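Local coordinates for FHA domain-containing protein FhaA (Mycobacterium tuberculosis, PDB 3PO8), which regulates cell growth and peptidoglycan synthesis by binding MviN, its C-terminal FHA domain recognising phosphorylated partners such as MviN and PknB, at residues A[21-32]-A[42-51]; A[64-72]-A[81-89]. All coordinates share one frame; numbering follows the deposited sequence.

Interaction 1: residues A[21-32]-A[42-51]; sequences REGSNIIGRGQD and VSRRHLEIRW. With PO4 (phosphate ion), chain B.
Ile-27 and Leu-47 face each other as a hydrogen-bonded pair of two antiparallel strands, 23-28 and 47-51, whose N-to-C directions are 155° apart. Their backbones exchange bonds both ways, as do those of Asn-25 with Ile-49 and Gly-23 with Trp-51. Ile-27 O also takes the N-H of His-46 at 2.9 Å, making a classic beta bulge of His-46 and Leu-47.

Apolar packing lies on the Ile-27, Leu-47 and Ile-49 face, turned to strands 4-10 and 84-87 of the other sheet. Leu-47 CG sits between its own backbone N and carbonyl carbon (chi1 63°), an orientation that lays the side chain alongside Ile-27, with the two CD1 atoms a tight 3.4 Å apart. On the reverse face Ile-26 CD1 rests on Glu-48 CB.

Asn-25 is the polar residue on the buried face, and its amide is fully used. ND2 gives one hydrogen to Ile-49 O at 3.0 Å and the other to Arg-21 O, both in the amide plane, while OD1 accepts from Arg-21 N and is also bonded to Tyr-18 OH. Ile-49 O thus holds Asn-25 N and ND2 from opposite faces of its plane.

Beyond the bulge a phosphate ion, probably from the crystallisation liquor, lies in what is consistent with the phosphothreonine pocket of the FHA beta sandwich. Ser-43 OG donates to its O4 at 2.6 Å; Arg-44 uses both N and NE on O3, and NH2 points straight at O2 (179°).

Beside the ion, backbone carbonyls of 42-44 hold Arg-29 and Gly-30. Arg-29 NE reaches Val-42 O at 2.8 Å, nearly along the C=O axis, and Gly-30 N meets a lone pair of Arg-44 O. Gly-28 suits its place because any side chain would collide with Arg-44 O.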
loop_
_atom_site.group_PDB
_atom_site.type_symbol
_atom_site.label_atom_id
_atom_site.label_comp_id
_atom_site.label_asym_id
_atom_site.label_seq_id
_atom_site.Cartn_x
_atom_site.Cartn_y
_atom_site.Cartn_z
ATOM N N ARG A 21 7.383 -0.001 7.492
ATOM C CA ARG A 21 8.521 -0.498 8.247
ATOM C C ARG A 21 9.481 -1.197 7.305
ATOM O O ARG A 21 9.095 -1.647 6.225
ATOM C CB ARG A 21 8.039 -1.502 9.296
ATOM C CG ARG A 21 6.975 -0.948 10.251
ATOM C CD ARG A 21 6.472 -1.988 11.252
ATOM N NE ARG A 21 5.014 -2.151 11.224
ATOM C CZ ARG A 21 4.355 -3.192 11.741
ATOM N NH1 ARG A 21 5.005 -4.191 12.340
ATOM N NH2 ARG A 21 3.035 -3.245 11.657
ATOM N N GLU A 22 10.734 -1.312 7.709
ATOM C CA GLU A 22 11.698 -2.074 6.946
ATOM C C GLU A 22 11.201 -3.505 6.811
ATOM O O GLU A 22 10.688 -4.108 7.750
ATOM C CB GLU A 22 13.057 -2.033 7.655
ATOM C CG GLU A 22 14.163 -2.751 6.932
ATOM C CD GLU A 22 15.500 -2.581 7.614
ATOM O OE1 GLU A 22 15.721 -1.527 8.268
ATOM O OE2 GLU A 22 16.325 -3.519 7.486
ATOM N N GLY A 23 11.330 -4.040 5.604
ATOM C CA GLY A 23 10.907 -5.374 5.313
ATOM C C GLY A 23 9.605 -5.374 4.546
ATOM O O GLY A 23 9.304 -4.481 3.756
ATOM N N SER A 24 8.865 -6.438 4.754
ATOM C CA SER A 24 7.601 -6.648 4.104
ATOM C C SER A 24 6.453 -6.005 4.890
ATOM O O SER A 24 6.368 -6.141 6.109
ATOM C CB SER A 24 7.373 -8.143 3.963
ATOM O OG SER A 24 6.043 -8.423 3.643
ATOM N N ASN A 25 5.579 -5.305 4.179
ATOM C CA ASN A 25 4.402 -4.663 4.757
ATOM C C ASN A 25 3.179 -5.111 3.997
ATOM O O ASN A 25 3.020 -4.718 2.837
ATOM C CB ASN A 25 4.502 -3.133 4.639
ATOM C CG ASN A 25 5.693 -2.549 5.368
ATOM O OD1 ASN A 25 5.556 -2.047 6.481
ATOM N ND2 ASN A 25 6.867 -2.607 4.746
ATOM N N ILE A 26 2.342 -5.938 4.605
ATOM C CA ILE A 26 1.191 -6.506 3.915
ATOM C C ILE A 26 -0.046 -5.658 4.130
ATOM O O ILE A 26 -0.375 -5.282 5.243
ATOM C CB ILE A 26 0.900 -7.949 4.427
ATOM C CG1 ILE A 26 2.137 -8.842 4.218
ATOM C CG2 ILE A 26 -0.404 -8.539 3.824
ATOM C CD1 ILE A 26 2.501 -9.127 2.793
ATOM N N ILE A 27 -0.718 -5.333 3.029
ATOM C CA ILE A 27 -2.014 -4.674 3.060
ATOM C C ILE A 27 -3.062 -5.695 2.679
ATOM O O ILE A 27 -2.910 -6.411 1.695
ATOM C CB ILE A 27 -2.063 -3.491 2.074
ATOM C CG1 ILE A 27 -1.014 -2.453 2.398
ATOM C CG2 ILE A 27 -3.429 -2.856 2.069
ATOM C CD1 ILE A 27 -0.946 -1.411 1.337
ATOM N N GLY A 28 -4.145 -5.753 3.439
ATOM C CA GLY A 28 -5.217 -6.689 3.141
ATOM C C GLY A 28 -6.325 -6.553 4.120
ATOM O O GLY A 28 -6.291 -5.691 4.982
ATOM N N ARG A 29 -7.304 -7.425 3.974
ATOM C CA ARG A 29 -8.470 -7.424 4.832
ATOM C C ARG A 29 -8.256 -8.300 6.068
ATOM O O ARG A 29 -9.006 -8.162 7.063
ATOM C CB ARG A 29 -9.659 -7.933 4.015
ATOM C CG ARG A 29 -10.965 -8.046 4.764
ATOM C CD ARG A 29 -12.146 -8.170 3.852
ATOM N NE ARG A 29 -11.828 -8.975 2.700
ATOM C CZ ARG A 29 -11.869 -10.301 2.642
ATOM N NH1 ARG A 29 -12.267 -11.029 3.682
ATOM N NH2 ARG A 29 -11.522 -10.898 1.507
ATOM N N GLY A 30 -7.251 -9.169 6.028
ATOM C CA GLY A 30 -7.044 -10.173 7.085
ATOM C C GLY A 30 -6.346 -9.623 8.314
ATOM O O GLY A 30 -5.685 -8.612 8.234
ATOM N N GLN A 31 -6.453 -10.328 9.442
ATOM C CA GLN A 31 -5.852 -9.853 10.691
ATOM C C GLN A 31 -4.336 -9.949 10.715
ATOM O O GLN A 31 -3.695 -9.308 11.551
ATOM C CB GLN A 31 -6.480 -10.512 11.941
ATOM C CG GLN A 31 -6.140 -11.942 12.156
ATOM C CD GLN A 31 -6.820 -12.519 13.390
ATOM O OE1 GLN A 31 -7.989 -12.235 13.681
ATOM N NE2 GLN A 31 -6.093 -13.332 14.117
ATOM N N ASP A 32 -3.738 -10.714 9.799
ATOM C CA ASP A 32 -2.272 -10.747 9.699
ATOM C C ASP A 32 -1.692 -9.539 8.928
ATOM O O ASP A 32 -0.467 -9.327 8.921
ATOM C CB ASP A 32 -1.717 -12.108 9.192
ATOM C CG ASP A 32 -2.364 -12.610 7.911
ATOM O OD1 ASP A 32 -3.323 -11.991 7.408
ATOM O OD2 ASP A 32 -1.916 -13.682 7.409
ATOM N N VAL A 42 -11.112 -6.304 -1.071
ATOM C CA VAL A 42 -9.689 -6.424 -0.807
ATOM C C VAL A 42 -9.432 -7.832 -0.282
ATOM O O VAL A 42 -10.129 -8.302 0.622
ATOM C CB VAL A 42 -9.258 -5.370 0.231
ATOM C CG1 VAL A 42 -7.800 -5.587 0.701
ATOM C CG2 VAL A 42 -9.466 -4.010 -0.366
ATOM N N SER A 43 -8.432 -8.496 -0.826
ATOM C CA SER A 43 -8.106 -9.869 -0.432
ATOM C C SER A 43 -7.526 -9.886 0.984
ATOM O O SER A 43 -7.083 -8.862 1.496
ATOM C CB SER A 43 -7.148 -10.516 -1.426
ATOM O OG SER A 43 -7.814 -10.738 -2.641
ATOM N N ARG A 44 -7.548 -11.050 1.624
ATOM C CA ARG A 44 -7.035 -11.175 2.994
ATOM C C ARG A 44 -5.576 -10.685 3.046
ATOM O O ARG A 44 -5.193 -9.925 3.925
ATOM C CB ARG A 44 -7.178 -12.610 3.494
ATOM C CG ARG A 44 -8.593 -12.930 3.879
ATOM C CD ARG A 44 -8.776 -14.416 4.026
ATOM N NE ARG A 44 -9.062 -15.039 2.734
ATOM C CZ ARG A 44 -9.008 -16.348 2.497
ATOM N NH1 ARG A 44 -8.672 -17.203 3.462
ATOM N NH2 ARG A 44 -9.294 -16.813 1.284
ATOM N N ARG A 45 -4.772 -11.147 2.101
ATOM C CA ARG A 45 -3.411 -10.620 1.890
ATOM C C ARG A 45 -3.378 -10.151 0.445
ATOM O O ARG A 45 -3.322 -10.957 -0.480
ATOM C CB ARG A 45 -2.374 -11.709 2.131
ATOM C CG ARG A 45 -2.437 -12.259 3.539
ATOM C CD ARG A 45 -1.403 -13.374 3.750
ATOM N NE ARG A 45 -0.109 -12.802 4.095
ATOM C CZ ARG A 45 1.018 -13.490 4.283
ATOM N NH1 ARG A 45 1.049 -14.815 4.152
ATOM N NH2 ARG A 45 2.127 -12.840 4.604
ATOM N N HIS A 46 -3.496 -8.845 0.242
ATOM C CA HIS A 46 -3.776 -8.310 -1.079
ATOM C C HIS A 46 -2.546 -7.849 -1.824
ATOM O O HIS A 46 -2.371 -8.158 -3.009
ATOM C CB HIS A 46 -4.783 -7.178 -0.976
ATOM C CG HIS A 46 -5.360 -6.752 -2.289
ATOM N ND1 HIS A 46 -6.668 -7.007 -2.629
ATOM C CD2 HIS A 46 -4.834 -6.035 -3.308
ATOM C CE1 HIS A 46 -6.914 -6.497 -3.820
ATOM N NE2 HIS A 46 -5.815 -5.901 -4.259
ATOM N N LEU A 47 -1.716 -7.057 -1.157
ATOM C CA LEU A 47 -0.474 -6.635 -1.734
ATOM C C LEU A 47 0.547 -6.519 -0.640
ATOM O O LEU A 47 0.200 -6.439 0.533
ATOM C CB LEU A 47 -0.616 -5.333 -2.535
ATOM C CG LEU A 47 -1.035 -4.093 -1.758
ATOM C CD1 LEU A 47 0.175 -3.387 -1.129
ATOM C CD2 LEU A 47 -1.762 -3.076 -2.646
ATOM N N GLU A 48 1.818 -6.538 -1.038
ATOM C CA GLU A 48 2.913 -6.271 -0.144
ATOM C C GLU A 48 3.675 -5.076 -0.627
ATOM O O GLU A 48 3.783 -4.853 -1.816
ATOM C CB GLU A 48 3.825 -7.493 -0.039
ATOM C CG GLU A 48 4.802 -7.726 -1.126
ATOM C CD GLU A 48 5.928 -8.718 -0.741
ATOM O OE1 GLU A 48 6.263 -8.900 0.472
ATOM O OE2 GLU A 48 6.478 -9.295 -1.694
ATOM N N ILE A 49 4.193 -4.294 0.303
ATOM C CA ILE A 49 5.141 -3.242 -0.021
ATOM C C ILE A 49 6.413 -3.577 0.724
ATOM O O ILE A 49 6.407 -3.698 1.949
ATOM C CB ILE A 49 4.666 -1.841 0.322
ATOM C CG1 ILE A 49 3.401 -1.513 -0.477
ATOM C CG2 ILE A 49 5.747 -0.830 -0.025
ATOM C CD1 ILE A 49 2.629 -0.267 -0.069
ATOM N N ARG A 50 7.491 -3.742 -0.031
ATOM C CA ARG A 50 8.806 -4.058 0.498
ATOM C C ARG A 50 9.619 -2.788 0.603
ATOM O O ARG A 50 9.768 -2.097 -0.382
ATOM C CB ARG A 50 9.470 -5.077 -0.405
ATOM C CG ARG A 50 8.649 -6.375 -0.437
ATOM C CD ARG A 50 9.362 -7.556 -1.071
ATOM N NE ARG A 50 9.871 -7.254 -2.393
ATOM C CZ ARG A 50 9.260 -7.533 -3.545
ATOM N NH1 ARG A 50 8.078 -8.114 -3.575
ATOM N NH2 ARG A 50 9.844 -7.204 -4.685
ATOM N N TRP A 51 10.127 -2.496 1.796
ATOM C CA TRP A 51 10.814 -1.239 2.057
ATOM C C TRP A 51 12.193 -1.486 2.654
ATOM O O TRP A 51 12.324 -2.222 3.611
ATOM C CB TRP A 51 9.967 -0.436 3.040
ATOM C CG TRP A 51 10.537 0.869 3.494
ATOM C CD1 TRP A 51 10.801 1.225 4.780
ATOM C CD2 TRP A 51 10.863 2.008 2.688
ATOM N NE1 TRP A 51 11.287 2.504 4.822
ATOM C CE2 TRP A 51 11.313 3.013 3.553
ATOM C CE3 TRP A 51 10.825 2.275 1.309
ATOM C CZ2 TRP A 51 11.743 4.251 3.089
ATOM C CZ3 TRP A 51 11.221 3.519 0.853
ATOM C CH2 TRP A 51 11.682 4.491 1.745
HETATM P P PO4 B . -9.069 -13.643 -1.110
HETATM O O1 PO4 B . -7.782 -14.295 -1.566
HETATM O O2 PO4 B . -10.114 -14.750 -1.053
HETATM O O3 PO4 B . -8.819 -13.109 0.276
HETATM O O4 PO4 B . -9.528 -12.607 -2.101
#

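Interaction 2: residues A[64-72]-A[81-89]; sequences TNGTTVNNA and DGDVIRLGH. With PO4 (phosphate ion), chain B.
With CG beside its backbone N (chi1 -60°), Asn-70 turns its amide across to Asp-83 and Val-84: OD1 accepts Val-84 N at 2.9 Å, and ND2 donates to Asp-83 OD1 from above the carboxylate plane, the two flat groups standing 81° apart. Asn-71 has a similar chi1, -67°, which lays its OD1 over one face of the Arg-86 guanidinium. The two asparagines occupy the corners of a type I' turn from Val-69 to Ala-72, whose positive phi suits asparagine.

Behind the turn, Thr-68 and Arg-86 form an antiparallel hydrogen-bonded pair, Thr-68 N reaching Arg-86 O at 3.0 Å, and Asn-70 N extends the ladder to Val-84 O. The inner side is largely carbon: Val-69 CG2 lies near Ile-85 CG1, Thr-67 CG2 beside Ile-85 CG2, and Val-69 CG1 on Asp-83 CB. Farther along the FHA sandwich, Thr-64 OG1 donates from its loop to phosphate O4 at 2.7 Å.

Arg-86 NE pairs with Glu-91, while its NH1 donates to a water that also binds Thr-68 OG1, Asn-71 N and Val-84 O. Asp-83 OD2 accepts from Ala-80 N and Trp-77 NE1; with OD1 held by Asn-70, three N-H donors probably stabilise its negative charge and fix the carboxylate's rotation.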
loop_
_atom_site.group_PDB
_atom_site.type_symbol
_atom_site.label_atom_id
_atom_site.label_comp_id
_atom_site.label_asym_id
_atom_site.label_seq_id
_atom_site.Cartn_x
_atom_site.Cartn_y
_atom_site.Cartn_z
ATOM N N THR A 64 -7.626 -11.328 -5.691
ATOM C CA THR A 64 -8.790 -11.700 -6.486
ATOM C C THR A 64 -9.135 -10.567 -7.459
ATOM O O THR A 64 -9.378 -10.806 -8.631
ATOM C CB THR A 64 -9.948 -12.014 -5.558
ATOM O OG1 THR A 64 -9.608 -13.149 -4.744
ATOM C CG2 THR A 64 -11.233 -12.285 -6.343
ATOM N N ASN A 65 -9.126 -9.328 -6.975
ATOM C CA ASN A 65 -9.594 -8.178 -7.778
ATOM C C ASN A 65 -8.500 -7.308 -8.383
ATOM O O ASN A 65 -8.790 -6.380 -9.127
ATOM C CB ASN A 65 -10.577 -7.339 -6.967
ATOM C CG ASN A 65 -11.871 -8.084 -6.703
ATOM O OD1 ASN A 65 -12.368 -8.783 -7.569
ATOM N ND2 ASN A 65 -12.434 -7.918 -5.521
ATOM N N GLY A 66 -7.258 -7.616 -8.061
ATOM C CA GLY A 66 -6.114 -6.856 -8.567
ATOM C C GLY A 66 -5.820 -5.557 -7.848
ATOM O O GLY A 66 -6.546 -5.136 -6.963
ATOM N N THR A 67 -4.736 -4.941 -8.284
ATOM C CA THR A 67 -4.254 -3.692 -7.722
ATOM C C THR A 67 -3.917 -2.770 -8.877
ATOM O O THR A 67 -3.395 -3.206 -9.886
ATOM C CB THR A 67 -2.994 -3.924 -6.844
ATOM O OG1 THR A 67 -3.311 -4.836 -5.793
ATOM C CG2 THR A 67 -2.475 -2.635 -6.250
ATOM N N THR A 68 -4.202 -1.485 -8.728
ATOM C CA THR A 68 -3.695 -0.485 -9.667
ATOM C C THR A 68 -2.915 0.591 -8.949
ATOM O O THR A 68 -3.123 0.860 -7.772
ATOM C CB THR A 68 -4.778 0.211 -10.510
ATOM O OG1 THR A 68 -5.617 1.005 -9.674
ATOM C CG2 THR A 68 -5.644 -0.791 -11.212
ATOM N N VAL A 69 -1.972 1.165 -9.669
ATOM C CA VAL A 69 -1.268 2.355 -9.196
ATOM C C VAL A 69 -1.408 3.411 -10.277
ATOM O O VAL A 69 -1.116 3.148 -11.445
ATOM C CB VAL A 69 0.218 2.107 -8.855
ATOM C CG1 VAL A 69 0.877 3.404 -8.296
ATOM C CG2 VAL A 69 0.360 0.972 -7.871
ATOM N N ASN A 70 -1.909 4.581 -9.874
ATOM C CA ASN A 70 -2.182 5.673 -10.809
ATOM C C ASN A 70 -3.040 5.164 -11.952
ATOM O O ASN A 70 -2.800 5.489 -13.123
ATOM C CB ASN A 70 -0.888 6.313 -11.292
ATOM C CG ASN A 70 -0.069 6.886 -10.146
ATOM O OD1 ASN A 70 -0.598 7.196 -9.072
ATOM N ND2 ASN A 70 1.220 7.044 -10.371
ATOM N N ASN A 71 -4.026 4.331 -11.585
ATOM C CA ASN A 71 -4.985 3.702 -12.486
ATOM C C ASN A 71 -4.382 2.775 -13.536
ATOM O O ASN A 71 -5.000 2.531 -14.572
ATOM C CB ASN A 71 -5.872 4.765 -13.145
ATOM C CG ASN A 71 -6.793 5.479 -12.142
ATOM O OD1 ASN A 71 -7.418 4.831 -11.286
ATOM N ND2 ASN A 71 -6.866 6.789 -12.245
ATOM N N ALA A 72 -3.174 2.278 -13.275
ATOM C CA ALA A 72 -2.499 1.306 -14.140
ATOM C C ALA A 72 -2.497 -0.040 -13.434
ATOM O O ALA A 72 -2.166 -0.103 -12.270
ATOM C CB ALA A 72 -1.074 1.749 -14.373
ATOM N N ASP A 81 6.608 9.215 -4.608
ATOM C CA ASP A 81 5.791 10.165 -3.882
ATOM C C ASP A 81 4.594 10.577 -4.747
ATOM O O ASP A 81 4.753 10.889 -5.944
ATOM C CB ASP A 81 6.658 11.375 -3.543
ATOM C CG ASP A 81 5.944 12.405 -2.717
ATOM O OD1 ASP A 81 5.445 12.101 -1.634
ATOM O OD2 ASP A 81 5.930 13.575 -3.147
ATOM N N GLY A 82 3.396 10.513 -4.160
ATOM C CA GLY A 82 2.183 10.912 -4.823
ATOM C C GLY A 82 1.428 9.810 -5.521
ATOM O O GLY A 82 0.343 10.062 -6.045
ATOM N N ASP A 83 1.998 8.612 -5.556
ATOM C CA ASP A 83 1.287 7.501 -6.190
ATOM C C ASP A 83 0.015 7.193 -5.444
ATOM O O ASP A 83 -0.058 7.344 -4.223
ATOM C CB ASP A 83 2.157 6.252 -6.267
ATOM C CG ASP A 83 3.214 6.322 -7.377
ATOM O OD1 ASP A 83 3.226 7.273 -8.200
ATOM O OD2 ASP A 83 4.041 5.373 -7.450
ATOM N N VAL A 84 -1.001 6.798 -6.195
ATOM C CA VAL A 84 -2.280 6.433 -5.617
ATOM C C VAL A 84 -2.558 4.977 -5.930
ATOM O O VAL A 84 -2.650 4.563 -7.107
ATOM C CB VAL A 84 -3.420 7.351 -6.089
ATOM C CG1 VAL A 84 -4.727 6.922 -5.462
ATOM C CG2 VAL A 84 -3.102 8.800 -5.694
ATOM N N ILE A 85 -2.612 4.188 -4.858
ATOM C CA ILE A 85 -2.890 2.745 -4.973
ATOM C C ILE A 85 -4.383 2.504 -4.855
ATOM O O ILE A 85 -5.003 3.015 -3.943
ATOM C CB ILE A 85 -2.170 1.948 -3.869
ATOM C CG1 ILE A 85 -0.671 2.247 -3.872
ATOM C CG2 ILE A 85 -2.473 0.448 -4.053
ATOM C CD1 ILE A 85 -0.042 1.906 -2.553
ATOM N N ARG A 86 -4.968 1.730 -5.759
ATOM C CA ARG A 86 -6.372 1.364 -5.646
ATOM C C ARG A 86 -6.538 -0.126 -5.555
ATOM O O ARG A 86 -5.920 -0.883 -6.293
ATOM C CB ARG A 86 -7.177 1.916 -6.799
ATOM C CG ARG A 86 -7.298 3.406 -6.708
ATOM C CD ARG A 86 -8.033 4.011 -7.890
ATOM N NE ARG A 86 -8.144 5.459 -7.715
ATOM C CZ ARG A 86 -7.243 6.369 -8.093
ATOM N NH1 ARG A 86 -6.128 6.027 -8.730
ATOM N NH2 ARG A 86 -7.474 7.665 -7.839
ATOM N N LEU A 87 -7.348 -0.524 -4.598
ATOM C CA LEU A 87 -7.617 -1.924 -4.347
ATOM C C LEU A 87 -8.980 -1.999 -3.741
ATOM O O LEU A 87 -9.333 -1.193 -2.883
ATOM C CB LEU A 87 -6.568 -2.522 -3.404
ATOM C CG LEU A 87 -6.441 -2.038 -1.965
ATOM C CD1 LEU A 87 -5.510 -2.981 -1.192
ATOM C CD2 LEU A 87 -5.931 -0.597 -1.841
ATOM N N GLY A 88 -9.766 -2.962 -4.182
ATOM C CA GLY A 88 -11.161 -2.996 -3.810
ATOM C C GLY A 88 -11.835 -1.673 -4.098
ATOM O O GLY A 88 -11.767 -1.158 -5.212
ATOM N N HIS A 89 -12.481 -1.129 -3.073
ATOM C CA HIS A 89 -13.146 0.146 -3.124
ATOM C C HIS A 89 -12.296 1.217 -2.452
ATOM O O HIS A 89 -12.758 2.338 -2.216
ATOM C CB HIS A 89 -14.503 0.033 -2.400
ATOM C CG HIS A 89 -15.305 -1.177 -2.790
ATOM N ND1 HIS A 89 -16.237 -1.156 -3.805
ATOM C CD2 HIS A 89 -15.304 -2.443 -2.311
ATOM C CE1 HIS A 89 -16.780 -2.355 -3.928
ATOM N NE2 HIS A 89 -16.229 -3.154 -3.032
HETATM P P PO4 B . -9.069 -13.643 -1.110
HETATM O O1 PO4 B . -7.782 -14.295 -1.566
HETATM O O2 PO4 B . -10.114 -14.750 -1.053
HETATM O O3 PO4 B . -8.819 -13.109 0.276
HETATM O O4 PO4 B . -9.528 -12.607 -2.101
HETATM O O HOH W 1 -9.126 -4.537 -6.332
HETATM O O HOH W 2 -4.651 3.540 -8.844
#

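In the fold
Interactions 1 and 2 belong to the two different sheets of the FHA sandwich, and Leu-47 of the first packs on Ile-85 and Leu-87 of the second. Both are partly buried. In 21-32 with 42-51 the pairing is long and its inner face is largely aliphatic; in 64-72 with 81-89 it is short, and asparagines, charged groups and water take over at the surface turn. His-46 joins them through NE2 to Gly-66 O, as does Ser-43 OG to Thr-64 N. At this shared end both contribute to the phosphate site, arginine and serine from interaction 1 and Thr-64 OG1 from interaction 2, consistent with phosphothreonine recognition by loops between strands.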